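Local atomic coordinates of polyporopepsin (PDB entry 1WKR), a protein that cleaves peptide bonds as an aspartic endopeptidase of the peptidase A1 family, with broad specificity and milk-clotting activity. Residues R244-T247 against A248-A251; E266-A269 against N270-I273; I125-V128 against T129-L132; V319-T323 against N324-G328; G283-A286 against S287-Y290. All coordinates share one frame; numbering follows the deposited sequence.

Contact 1. Residues R244-T247 against A248-A251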
loop_
_atom_site.group_PDB
_atom_site.type_symbol
_atom_site.label_atom_id
_atom_site.label_comp_id
_atom_site.label_asym_id
_atom_site.label_seq_id
_atom_site.Cartn_x
_atom_site.Cartn_y
_atom_site.Cartn_z
ATOM N N ARG A 244 -22.387 5.115 1.444
ATOM C CA ARG A 244 -23.000 5.806 0.322
ATOM C C ARG A 244 -23.513 7.177 0.776
ATOM O O ARG A 244 -24.011 7.344 1.868
ATOM C CB ARG A 244 -24.150 5.013 -0.289
ATOM C CG ARG A 244 -24.771 5.577 -1.551
ATOM C CD ARG A 244 -26.018 4.756 -2.163
ATOM N NE ARG A 244 -26.749 5.645 -3.222
ATOM C CZ ARG A 244 -26.874 5.354 -4.475
ATOM N NH1 ARG A 244 -26.511 4.173 -5.062
ATOM N NH2 ARG A 244 -27.316 6.304 -5.293
ATOM N N LEU A 245 -23.391 8.147 -0.152
ATOM C CA LEU A 245 -23.957 9.489 0.027
ATOM C C LEU A 245 -25.027 9.705 -1.086
ATOM O O LEU A 245 -24.901 9.263 -2.164
ATOM C CB LEU A 245 -22.858 10.578 -0.201
ATOM C CG LEU A 245 -21.719 10.563 0.805
ATOM C CD1 LEU A 245 -20.781 11.737 0.469
ATOM C CD2 LEU A 245 -22.265 10.700 2.227
ATOM N N THR A 246 -26.021 10.523 -0.678
ATOM C CA THR A 246 -26.927 11.077 -1.701
ATOM C C THR A 246 -26.226 12.159 -2.509
ATOM O O THR A 246 -25.142 12.643 -2.188
ATOM C CB THR A 246 -28.140 11.734 -1.018
ATOM O OG1 THR A 246 -27.705 12.846 -0.230
ATOM C CG2 THR A 246 -28.915 10.733 -0.128
ATOM N N THR A 247 -26.906 12.580 -3.580
ATOM C CA THR A 247 -26.410 13.681 -4.396
ATOM C C THR A 247 -26.181 14.930 -3.542
ATOM O O THR A 247 -25.094 15.561 -3.631
ATOM C CB THR A 247 -27.514 13.972 -5.487
ATOM O OG1 THR A 247 -27.455 12.873 -6.374
ATOM C CG2 THR A 247 -27.186 15.240 -6.289
ATOM N N ALA A 248 -27.106 15.301 -2.715
ATOM C CA ALA A 248 -26.939 16.461 -1.902
ATOM C C ALA A 248 -25.812 16.329 -0.923
ATOM O O ALA A 248 -25.041 17.234 -0.623
ATOM C CB ALA A 248 -28.259 16.779 -1.134
ATOM N N GLN A 249 -25.691 15.117 -0.286
ATOM C CA GLN A 249 -24.636 14.941 0.694
ATOM C C GLN A 249 -23.230 14.970 0.000
ATOM O O GLN A 249 -22.326 15.497 0.624
ATOM C CB GLN A 249 -24.803 13.548 1.381
ATOM C CG GLN A 249 -26.008 13.605 2.374
ATOM C CD GLN A 249 -26.358 12.168 2.820
ATOM O OE1 GLN A 249 -26.022 11.182 2.209
ATOM N NE2 GLN A 249 -27.022 12.126 4.002
ATOM N N TYR A 250 -23.122 14.489 -1.214
ATOM C CA TYR A 250 -21.832 14.627 -1.923
ATOM C C TYR A 250 -21.539 16.088 -2.221
ATOM O O TYR A 250 -20.431 16.553 -2.015
ATOM C CB TYR A 250 -21.783 13.789 -3.182
ATOM C CG TYR A 250 -20.463 14.009 -3.913
ATOM C CD1 TYR A 250 -19.238 13.601 -3.347
ATOM C CD2 TYR A 250 -20.397 14.715 -5.119
ATOM C CE1 TYR A 250 -18.019 13.866 -3.936
ATOM C CE2 TYR A 250 -19.178 14.966 -5.748
ATOM C CZ TYR A 250 -17.994 14.539 -5.120
ATOM O OH TYR A 250 -16.804 14.814 -5.723
ATOM N N ALA A 251 -22.586 16.835 -2.645
ATOM C CA ALA A 251 -22.362 18.261 -2.910
ATOM C C ALA A 251 -21.849 19.002 -1.688
ATOM O O ALA A 251 -21.066 19.920 -1.770
ATOM C CB ALA A 251 -23.628 18.894 -3.413
HETATM O O HOH W 1 -26.567 8.537 2.193
#
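A capping box starts the short helix 247-251: T246 stands at the N-cap, and T246 and Q249 each take the other's backbone N-H with a side-chain oxygen. In one direction Q249 N donates to T246 OG1 at 3.0 Å. In the other, T246 N donates to Q249 OE1, also at 3.0 Å. An N-H...O angle of 170° makes this second bond nearly straight, although the donor is tilted from the plane of the amide carbonyl. The hydroxyl meets Q249 N because chi1 of 64° sets OG1 between T246's own N and carbonyl carbon, and the extended Q249 chain beyond CG brings its amide back beside T246 N. A water donates to Q249 OE1 at 2.7 Å and to R244 O as well, tying the amide to the end of strand 243-245. The box thus marks a strand-to-helix passage in the C-terminal lobe of this pepsin-like fold, where backbone bonds take over at once: Y250 N reaches T246 O at 2.9 Å, and A251 N reaches T247 O. Among the carbons, L245 CD1 lies 3.9 Å from Y250 CA, while CD2 of the same leucine approaches Q249 CB. L245 also packs on V289 and L291 of strand 289-295, and Y250 OH is hydrogen-bonded to N270 ND2.

Contact 2. Residues E266-A269 against N270-I273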
loop_
_atom_site.group_PDB
_atom_site.type_symbol
_atom_site.label_atom_id
_atom_site.label_comp_id
_atom_site.label_asym_id
_atom_site.label_seq_id
_atom_site.Cartn_x
_atom_site.Cartn_y
_atom_site.Cartn_z
ATOM N N GLU A 266 -4.661 17.623 2.397
ATOM C CA GLU A 266 -6.095 17.745 2.188
ATOM C C GLU A 266 -6.601 16.675 1.246
ATOM O O GLU A 266 -6.275 16.688 0.025
ATOM C CB GLU A 266 -6.380 19.123 1.649
ATOM C CG GLU A 266 -7.903 19.346 1.449
ATOM C CD GLU A 266 -8.289 20.692 0.998
ATOM O OE1 GLU A 266 -7.425 21.675 0.958
ATOM O OE2 GLU A 266 -9.479 20.930 0.712
ATOM N N LEU A 267 -7.341 15.718 1.776
ATOM C CA LEU A 267 -8.020 14.676 0.977
ATOM C C LEU A 267 -9.415 15.230 0.622
ATOM O O LEU A 267 -10.339 15.324 1.460
ATOM C CB LEU A 267 -8.103 13.384 1.785
ATOM C CG LEU A 267 -8.534 12.156 0.987
ATOM C CD1 LEU A 267 -7.417 11.662 0.052
ATOM C CD2 LEU A 267 -8.955 11.029 1.927
ATOM N N THR A 268 -9.549 15.648 -0.630
ATOM C CA THR A 268 -10.766 16.405 -1.017
ATOM C C THR A 268 -11.973 15.508 -1.089
ATOM O O THR A 268 -11.885 14.272 -1.029
ATOM C CB THR A 268 -10.545 17.058 -2.402
ATOM O OG1 THR A 268 -10.338 15.975 -3.352
ATOM C CG2 THR A 268 -9.346 18.008 -2.437
ATOM N N ALA A 269 -13.143 16.154 -1.237
ATOM C CA ALA A 269 -14.382 15.402 -1.426
ATOM C C ALA A 269 -14.256 14.405 -2.551
ATOM O O ALA A 269 -14.610 13.200 -2.372
ATOM C CB ALA A 269 -15.537 16.367 -1.709
ATOM N N ASN A 270 -13.727 14.790 -3.704
ATOM C CA ASN A 270 -13.669 13.853 -4.805
ATOM C C ASN A 270 -12.712 12.669 -4.484
ATOM O O ASN A 270 -12.938 11.523 -4.909
ATOM C CB ASN A 270 -13.211 14.529 -6.101
ATOM C CG ASN A 270 -13.373 13.617 -7.293
ATOM O OD1 ASN A 270 -12.417 13.068 -7.827
ATOM N ND2 ASN A 270 -14.633 13.514 -7.777
ATOM N N ALA A 271 -11.627 12.986 -3.757
ATOM C CA ALA A 271 -10.670 11.933 -3.363
ATOM C C ALA A 271 -11.291 10.946 -2.402
ATOM O O ALA A 271 -10.741 9.834 -2.219
ATOM C CB ALA A 271 -9.466 12.581 -2.684
ATOM N N GLN A 272 -12.386 11.296 -1.724
ATOM C CA GLN A 272 -13.044 10.408 -0.750
ATOM C C GLN A 272 -14.006 9.447 -1.370
ATOM O O GLN A 272 -14.582 8.637 -0.645
ATOM C CB GLN A 272 -13.775 11.253 0.302
ATOM C CG GLN A 272 -12.810 11.930 1.298
ATOM C CD GLN A 272 -13.541 12.927 2.162
ATOM O OE1 GLN A 272 -14.431 12.566 2.942
ATOM N NE2 GLN A 272 -13.230 14.181 2.011
ATOM N N ILE A 273 -14.194 9.496 -2.697
ATOM C CA ILE A 273 -15.202 8.632 -3.357
ATOM C C ILE A 273 -14.531 7.675 -4.312
ATOM O O ILE A 273 -13.459 7.935 -4.871
ATOM C CB ILE A 273 -16.352 9.449 -4.036
ATOM C CG1 ILE A 273 -15.942 9.982 -5.416
ATOM C CG2 ILE A 273 -16.837 10.516 -3.069
ATOM C CD1 ILE A 273 -17.075 10.688 -6.137
#
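Q272 folds its side chain back over L267 and T268, and its amide nitrogen bonds to the chain that precedes the 3-10 turn. NE2 donates to L267 O at 3.2 Å, from above that carbonyl's plane and with a bent N-H...O angle of 138°. A weak bond from the same NE2 goes to T268 O, and Q254 O is a further acceptor. The CG placement beside the backbone N (chi1 -74°), followed by an extended next torsion, brings the amide over the L267 and T268 carbonyls. Separately, T268 OG1 accepts from A271 N at 3.3 Å, with an angle of 157° at the hydrogen. Among the backbone bonds, Q272 N donates to A269 O at 3.0 Å, the i to i+3 spacing of a 3-10 segment, with the donor standing well above the carbonyl plane. A weak bond from Q272 N to T268 O spans four residues. The apolar contacts centre on L267, whose CD1 closes to 3.5 Å on A271 CB while CD2 lies against Q272 CG at 4.0 Å. Beyond the turn, Q272 OE1 is bonded to Y228 OH and N270 ND2 to N340 O. This 3-10 turn, in the C-terminal lobe of the pepsin-like fold, leaves strand 263-267, which pairs with strand 256-260, and a backbone bond between Q272 and I292 brings it against strand 289-295.

Contact 3. Residues I125-V128 against T129-L132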
loop_
_atom_site.group_PDB
_atom_site.type_symbol
_atom_site.label_atom_id
_atom_site.label_comp_id
_atom_site.label_asym_id
_atom_site.label_seq_id
_atom_site.Cartn_x
_atom_site.Cartn_y
_atom_site.Cartn_z
ATOM N N ILE A 125 14.213 -11.807 6.575
ATOM C CA ILE A 125 14.329 -12.022 5.122
ATOM C C ILE A 125 14.552 -10.656 4.498
ATOM O O ILE A 125 13.561 -9.922 4.209
ATOM C CB ILE A 125 13.114 -12.671 4.506
ATOM C CG1 ILE A 125 12.643 -13.914 5.293
ATOM C CG2 ILE A 125 13.416 -13.042 3.068
ATOM C CD1 ILE A 125 11.332 -14.422 4.791
ATOM N N PRO A 126 15.787 -10.211 4.253
ATOM C CA PRO A 126 16.076 -8.918 3.618
ATOM C C PRO A 126 15.155 -8.683 2.418
ATOM O O PRO A 126 14.976 -9.543 1.550
ATOM C CB PRO A 126 17.514 -8.985 3.254
ATOM C CG PRO A 126 18.140 -9.890 4.318
ATOM C CD PRO A 126 17.059 -10.969 4.603
ATOM N N THR A 127 14.597 -7.465 2.336
ATOM C CA THR A 127 13.627 -7.179 1.288
ATOM C C THR A 127 14.295 -6.796 0.018
ATOM O O THR A 127 15.537 -6.576 -0.030
ATOM C CB THR A 127 12.726 -6.021 1.752
ATOM O OG1 THR A 127 13.534 -4.824 1.841
ATOM C CG2 THR A 127 12.075 -6.273 3.116
ATOM N N VAL A 128 13.524 -6.698 -1.046
ATOM C CA VAL A 128 14.094 -6.249 -2.318
ATOM C C VAL A 128 14.789 -4.940 -2.166
ATOM O O VAL A 128 15.905 -4.741 -2.719
ATOM C CB VAL A 128 13.043 -6.192 -3.460
ATOM C CG1 VAL A 128 12.584 -7.608 -3.796
ATOM C CG2 VAL A 128 11.852 -5.292 -3.149
ATOM N N THR A 129 14.229 -3.976 -1.402
ATOM C CA THR A 129 14.852 -2.669 -1.249
ATOM C C THR A 129 16.178 -2.797 -0.476
ATOM O O THR A 129 17.192 -2.219 -0.862
ATOM C CB THR A 129 13.908 -1.724 -0.478
ATOM O OG1 THR A 129 12.573 -1.910 -1.014
ATOM C CG2 THR A 129 14.320 -0.290 -0.664
ATOM N N ASP A 130 16.166 -3.570 0.627
ATOM C CA ASP A 130 17.374 -3.807 1.396
ATOM C C ASP A 130 18.486 -4.416 0.539
ATOM O O ASP A 130 19.630 -3.990 0.651
ATOM C CB ASP A 130 17.076 -4.801 2.549
ATOM C CG ASP A 130 16.274 -4.239 3.623
ATOM O OD1 ASP A 130 16.238 -3.024 3.838
ATOM O OD2 ASP A 130 15.644 -5.088 4.358
ATOM N N ASN A 131 18.159 -5.405 -0.290
ATOM C CA ASN A 131 19.164 -6.042 -1.123
ATOM C C ASN A 131 19.685 -5.149 -2.208
ATOM O O ASN A 131 20.909 -5.134 -2.506
ATOM C CB ASN A 131 18.643 -7.356 -1.707
ATOM C CG ASN A 131 18.575 -8.456 -0.682
ATOM O OD1 ASN A 131 19.406 -8.551 0.224
ATOM N ND2 ASN A 131 17.563 -9.326 -0.814
ATOM N N LEU A 132 18.831 -4.388 -2.887
ATOM C CA LEU A 132 19.268 -3.415 -3.877
ATOM C C LEU A 132 20.287 -2.464 -3.230
ATOM O O LEU A 132 21.259 -2.070 -3.910
ATOM C CB LEU A 132 18.090 -2.595 -4.391
ATOM C CG LEU A 132 17.234 -3.394 -5.417
ATOM C CD1 LEU A 132 15.920 -2.610 -5.634
ATOM C CD2 LEU A 132 17.961 -3.568 -6.737
HETATM O O HOH W 2 16.556 -11.697 0.617
#
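N131 N donates to T127 O at 2.9 Å, the shortest direct polar bond here, and its 165° angle at the hydrogen shows a sound first turn of helix 128-134. Ahead of it T127, the N-cap residue, and D130 form a capping box. D130 N gives its hydrogen to T127 OG1 at 3.2 Å, and T127 N gives its own to D130 OD2 at 3.3 Å. The latter bond is long but straight (173°), and it meets OD2 on the anti side, out of the carboxylate plane. With chi1 at -72° the D130 carboxylate swings back beside T127 N. An alanine in place of D130 is likely to leave T127 N without its acceptor and N141 ND2 without the partner it has in D130 OD1. N131 ND2 is bonded to Q87 OE1 and, at 2.9 Å, to a water that accepts from it and donates to P126 O. V128 packs on I84 and L79, its side chain about 10 Å from that of the active-site D32. Two N-H groups at the start of the helix are thus satisfied by side chains, and a carboxylate at this end would probably be stabilised by the helix's partial positive charge.

Contact 4. Residues V319-T323 against N324-G328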
loop_
_atom_site.group_PDB
_atom_site.type_symbol
_atom_site.label_atom_id
_atom_site.label_comp_id
_atom_site.label_asym_id
_atom_site.label_seq_id
_atom_site.Cartn_x
_atom_site.Cartn_y
_atom_site.Cartn_z
ATOM N N VAL A 319 7.172 8.445 0.298
ATOM C CA VAL A 319 8.594 8.093 0.359
ATOM C C VAL A 319 8.820 7.216 1.610
ATOM O O VAL A 319 8.562 7.642 2.704
ATOM C CB VAL A 319 9.494 9.328 0.386
ATOM C CG1 VAL A 319 10.971 8.879 0.376
ATOM C CG2 VAL A 319 9.182 10.273 -0.805
ATOM N N TYR A 320 9.352 6.021 1.369
ATOM C CA TYR A 320 9.531 4.998 2.396
ATOM C C TYR A 320 11.069 4.902 2.588
ATOM O O TYR A 320 11.761 4.264 1.809
ATOM C CB TYR A 320 8.938 3.673 1.958
ATOM C CG TYR A 320 7.461 3.815 1.628
ATOM C CD1 TYR A 320 7.060 4.214 0.379
ATOM C CD2 TYR A 320 6.495 3.629 2.606
ATOM C CE1 TYR A 320 5.729 4.473 0.070
ATOM C CE2 TYR A 320 5.110 3.855 2.296
ATOM C CZ TYR A 320 4.800 4.275 1.041
ATOM O OH TYR A 320 3.450 4.527 0.737
ATOM N N ASP A 321 11.576 5.666 3.555
ATOM C CA ASP A 321 13.034 5.849 3.700
ATOM C C ASP A 321 13.565 4.955 4.817
ATOM O O ASP A 321 13.396 5.257 5.993
ATOM C CB ASP A 321 13.254 7.349 3.984
ATOM C CG ASP A 321 14.715 7.733 4.052
ATOM O OD1 ASP A 321 15.590 6.847 4.150
ATOM O OD2 ASP A 321 15.018 8.951 4.012
ATOM N N THR A 322 14.137 3.840 4.417
ATOM C CA THR A 322 14.731 2.911 5.411
ATOM C C THR A 322 15.991 3.451 6.048
ATOM O O THR A 322 16.149 3.391 7.251
ATOM C CB THR A 322 15.035 1.539 4.759
ATOM O OG1 THR A 322 13.750 0.956 4.372
ATOM C CG2 THR A 322 15.744 0.589 5.768
ATOM N N THR A 323 16.862 4.054 5.238
ATOM C CA THR A 323 18.113 4.603 5.788
ATOM C C THR A 323 17.836 5.536 6.947
ATOM O O THR A 323 18.533 5.485 7.998
ATOM C CB THR A 323 18.863 5.321 4.670
ATOM O OG1 THR A 323 19.426 4.347 3.786
ATOM C CG2 THR A 323 20.021 6.169 5.215
ATOM N N ASN A 324 16.857 6.441 6.827
ATOM C CA ASN A 324 16.564 7.447 7.840
ATOM C C ASN A 324 15.399 7.056 8.751
ATOM O O ASN A 324 15.091 7.815 9.639
ATOM C CB ASN A 324 16.319 8.819 7.160
ATOM C CG ASN A 324 17.569 9.343 6.503
ATOM O OD1 ASN A 324 18.615 9.392 7.203
ATOM N ND2 ASN A 324 17.535 9.649 5.259
ATOM N N LYS A 325 14.787 5.905 8.522
ATOM C CA LYS A 325 13.621 5.485 9.292
ATOM C C LYS A 325 12.568 6.589 9.413
ATOM O O LYS A 325 12.188 7.069 10.472
ATOM C CB LYS A 325 13.979 4.958 10.710
ATOM C CG LYS A 325 14.812 3.646 10.679
ATOM C CD LYS A 325 14.048 2.494 10.136
ATOM C CE LYS A 325 12.713 2.164 10.869
ATOM N NZ LYS A 325 13.002 1.770 12.354
ATOM N N ARG A 326 12.098 7.014 8.220
ATOM C CA ARG A 326 11.137 8.112 8.133
ATOM C C ARG A 326 10.250 7.861 6.922
ATOM O O ARG A 326 10.577 7.103 6.003
ATOM C CB ARG A 326 11.858 9.486 8.087
ATOM C CG ARG A 326 12.642 9.695 6.820
ATOM C CD ARG A 326 13.386 11.017 6.794
ATOM N NE ARG A 326 14.090 11.240 5.541
ATOM C CZ ARG A 326 14.527 12.405 5.112
ATOM N NH1 ARG A 326 14.423 13.490 5.852
ATOM N NH2 ARG A 326 15.089 12.481 3.881
ATOM N N LEU A 327 9.127 8.603 6.903
ATOM C CA LEU A 327 8.178 8.546 5.797
ATOM C C LEU A 327 7.928 9.952 5.322
ATOM O O LEU A 327 7.729 10.863 6.122
ATOM C CB LEU A 327 6.874 7.883 6.310
ATOM C CG LEU A 327 5.845 7.744 5.178
ATOM C CD1 LEU A 327 5.264 6.321 5.127
ATOM C CD2 LEU A 327 4.837 8.834 5.106
ATOM N N GLY A 328 7.986 10.120 3.997
ATOM C CA GLY A 328 7.697 11.413 3.387
ATOM C C GLY A 328 6.422 11.413 2.576
ATOM O O GLY A 328 6.008 10.387 2.000
HETATM O O HOH W 3 14.698 10.617 1.891
#
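D321 OD2 collects three donors: R326 NE, N324 ND2 and a water. R326 NE makes the salt bridge at 2.9 Å with a 166° angle at the hydrogen, the oxygen lying near the guanidinium plane at its edge. N324 ND2 also comes to 2.9 Å, on the syn side, and both nitrogens reach OD2 from the same face of the carboxylate. The water, 2.7 Å from OD2, accepts in turn from R326 NH2. The other oxygen, D321 OD1, takes N324 N at 3.0 Å from above the carboxylate plane. A chi1 of -175°, with CG opposite the backbone N, sets the D321 carboxylate over the turn that follows. Without the carboxylate, as with an alanine here, the R326 guanidinium would probably lose its charge partner and the N324 amide be freer to turn. Between the strands, V319 N meets G328 O at 2.8 Å, G328 N returns to V319 O, and D321 and R326 exchange a second backbone pair. On the opposite face of the hairpin L327 CD1 packs 3.8 Å from Y320 CE2, the two side chains lying side by side. Y320 also meets W189 edge to face, and its side chain is about 7 Å from that of the active-site D212. K325 N bonds T322 O across the turn, and K325 and R326 both face D321, the G1 beta bulge that closes the antiparallel hairpin 316-321/326-331.

Contact 5. Residues G283-A286 against S287-Y290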
loop_
_atom_site.group_PDB
_atom_site.type_symbol
_atom_site.label_atom_id
_atom_site.label_comp_id
_atom_site.label_asym_id
_atom_site.label_seq_id
_atom_site.Cartn_x
_atom_site.Cartn_y
_atom_site.Cartn_z
ATOM N N GLY A 283 -19.668 -3.445 -7.252
ATOM C CA GLY A 283 -21.082 -3.940 -7.049
ATOM C C GLY A 283 -22.088 -2.804 -6.955
ATOM O O GLY A 283 -23.151 -3.011 -6.622
ATOM N N GLY A 284 -21.593 -1.591 -7.250
ATOM C CA GLY A 284 -22.459 -0.392 -7.082
ATOM C C GLY A 284 -23.250 -0.076 -8.451
ATOM O O GLY A 284 -22.952 -0.723 -9.422
ATOM N N SER A 285 -24.037 0.878 -8.237
ATOM C CA SER A 285 -24.824 1.311 -9.487
ATOM C C SER A 285 -24.332 2.597 -10.011
ATOM O O SER A 285 -23.554 3.351 -9.276
ATOM C CB SER A 285 -26.114 1.512 -9.116
ATOM O OG SER A 285 -26.499 2.511 -7.867
ATOM N N ALA A 286 -24.583 2.897 -11.248
ATOM C CA ALA A 286 -24.124 4.078 -11.879
ATOM C C ALA A 286 -24.762 5.273 -11.252
ATOM O O ALA A 286 -25.832 5.237 -10.676
ATOM C CB ALA A 286 -24.498 4.060 -13.416
ATOM N N SER A 287 -24.088 6.448 -11.384
ATOM C CA SER A 287 -24.589 7.780 -10.951
ATOM C C SER A 287 -24.848 7.682 -9.427
ATOM O O SER A 287 -25.958 8.146 -8.964
ATOM C CB SER A 287 -25.849 8.205 -11.662
ATOM O OG SER A 287 -25.545 8.325 -13.066
ATOM N N SER A 288 -24.039 7.033 -8.738
ATOM C CA SER A 288 -24.113 6.834 -7.255
ATOM C C SER A 288 -22.748 7.125 -6.631
ATOM O O SER A 288 -21.736 6.939 -7.282
ATOM C CB SER A 288 -24.399 5.370 -6.928
ATOM O OG SER A 288 -25.614 4.939 -7.648
ATOM N N VAL A 289 -22.788 7.656 -5.407
ATOM C CA VAL A 289 -21.532 8.053 -4.707
ATOM C C VAL A 289 -21.229 7.072 -3.550
ATOM O O VAL A 289 -21.992 7.014 -2.582
ATOM C CB VAL A 289 -21.694 9.453 -4.135
ATOM C CG1 VAL A 289 -20.417 9.837 -3.364
ATOM C CG2 VAL A 289 -21.882 10.439 -5.296
ATOM N N TYR A 290 -20.100 6.373 -3.657
ATOM C CA TYR A 290 -19.654 5.456 -2.604
ATOM C C TYR A 290 -18.320 5.964 -2.080
ATOM O O TYR A 290 -17.469 6.479 -2.833
ATOM C CB TYR A 290 -19.469 3.994 -3.143
ATOM C CG TYR A 290 -20.742 3.499 -3.770
ATOM C CD1 TYR A 290 -21.797 3.089 -3.033
ATOM C CD2 TYR A 290 -20.847 3.446 -5.158
ATOM C CE1 TYR A 290 -23.042 2.619 -3.621
ATOM C CE2 TYR A 290 -22.038 2.935 -5.764
ATOM C CZ TYR A 290 -22.999 2.572 -4.952
ATOM O OH TYR A 290 -24.221 2.102 -5.631
#
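Y290 OH receives the backbone N-H of S285 at 2.9 Å, almost perfectly straight (176°), with the nitrogen at the edge of the phenol ring and close to its plane. The ring also lies against G284, whose CA comes within 3.6 Å of Y290 CE2. A CB on G284 would fall only 2.4 Å from that CE2, a clash, so the ring holds the space in which any side chain at this position would begin. Next to the phenol, the hydroxyls S285 OG and S288 OG are hydrogen-bonded, with the direction left open. Their separation of 2.6 Å carries little weight, because the S285 side chain is modelled with irregular bond lengths. Packing within the bend is close as well, with S288 CB 3.2 Å from S285 O. The chain reverses between these serines through A286 and S287, the latter at a positive phi of 59°. In the second shell, R244 NH1 donates to S285 OG from the neighbouring strand, and N279 ND2 bonds both S285 O and S288 O, bracing the two limbs of the bend. Residues D237 and T240 pack on Y290. Geometrically this is a reverse turn fastened by side-chain hydroxyls, and it delivers the chain into strand 289-295, which pairs with strand 243-245 in the C-terminal lobe of the pepsin-like fold.

Overall arrangement
Along the chain the order is contact 3, contact 1, contact 2, contact 5 and contact 4; each spans one unbroken stretch, so none nests in or crosses another. Contact 3 opens helix 128-134, and contact 1 opens helix 247-251 about 45 Å away between centres, on the opposite side of the chain's centre. Contact 2 closes the turn after strand 263-267, and contact 5 the bend before strand 289-295. Contacts 1, 2 and 5 form one cluster in the C-terminal lobe, round strands 243-245, 263-267 and 289-295: L245 N meets V289 O at 3.0 Å, and I273 CG2 packs on V289 CG1. Apart from it, contact 4 closes the hairpin 316-321/326-331, where T322 touches D130 of contact 3.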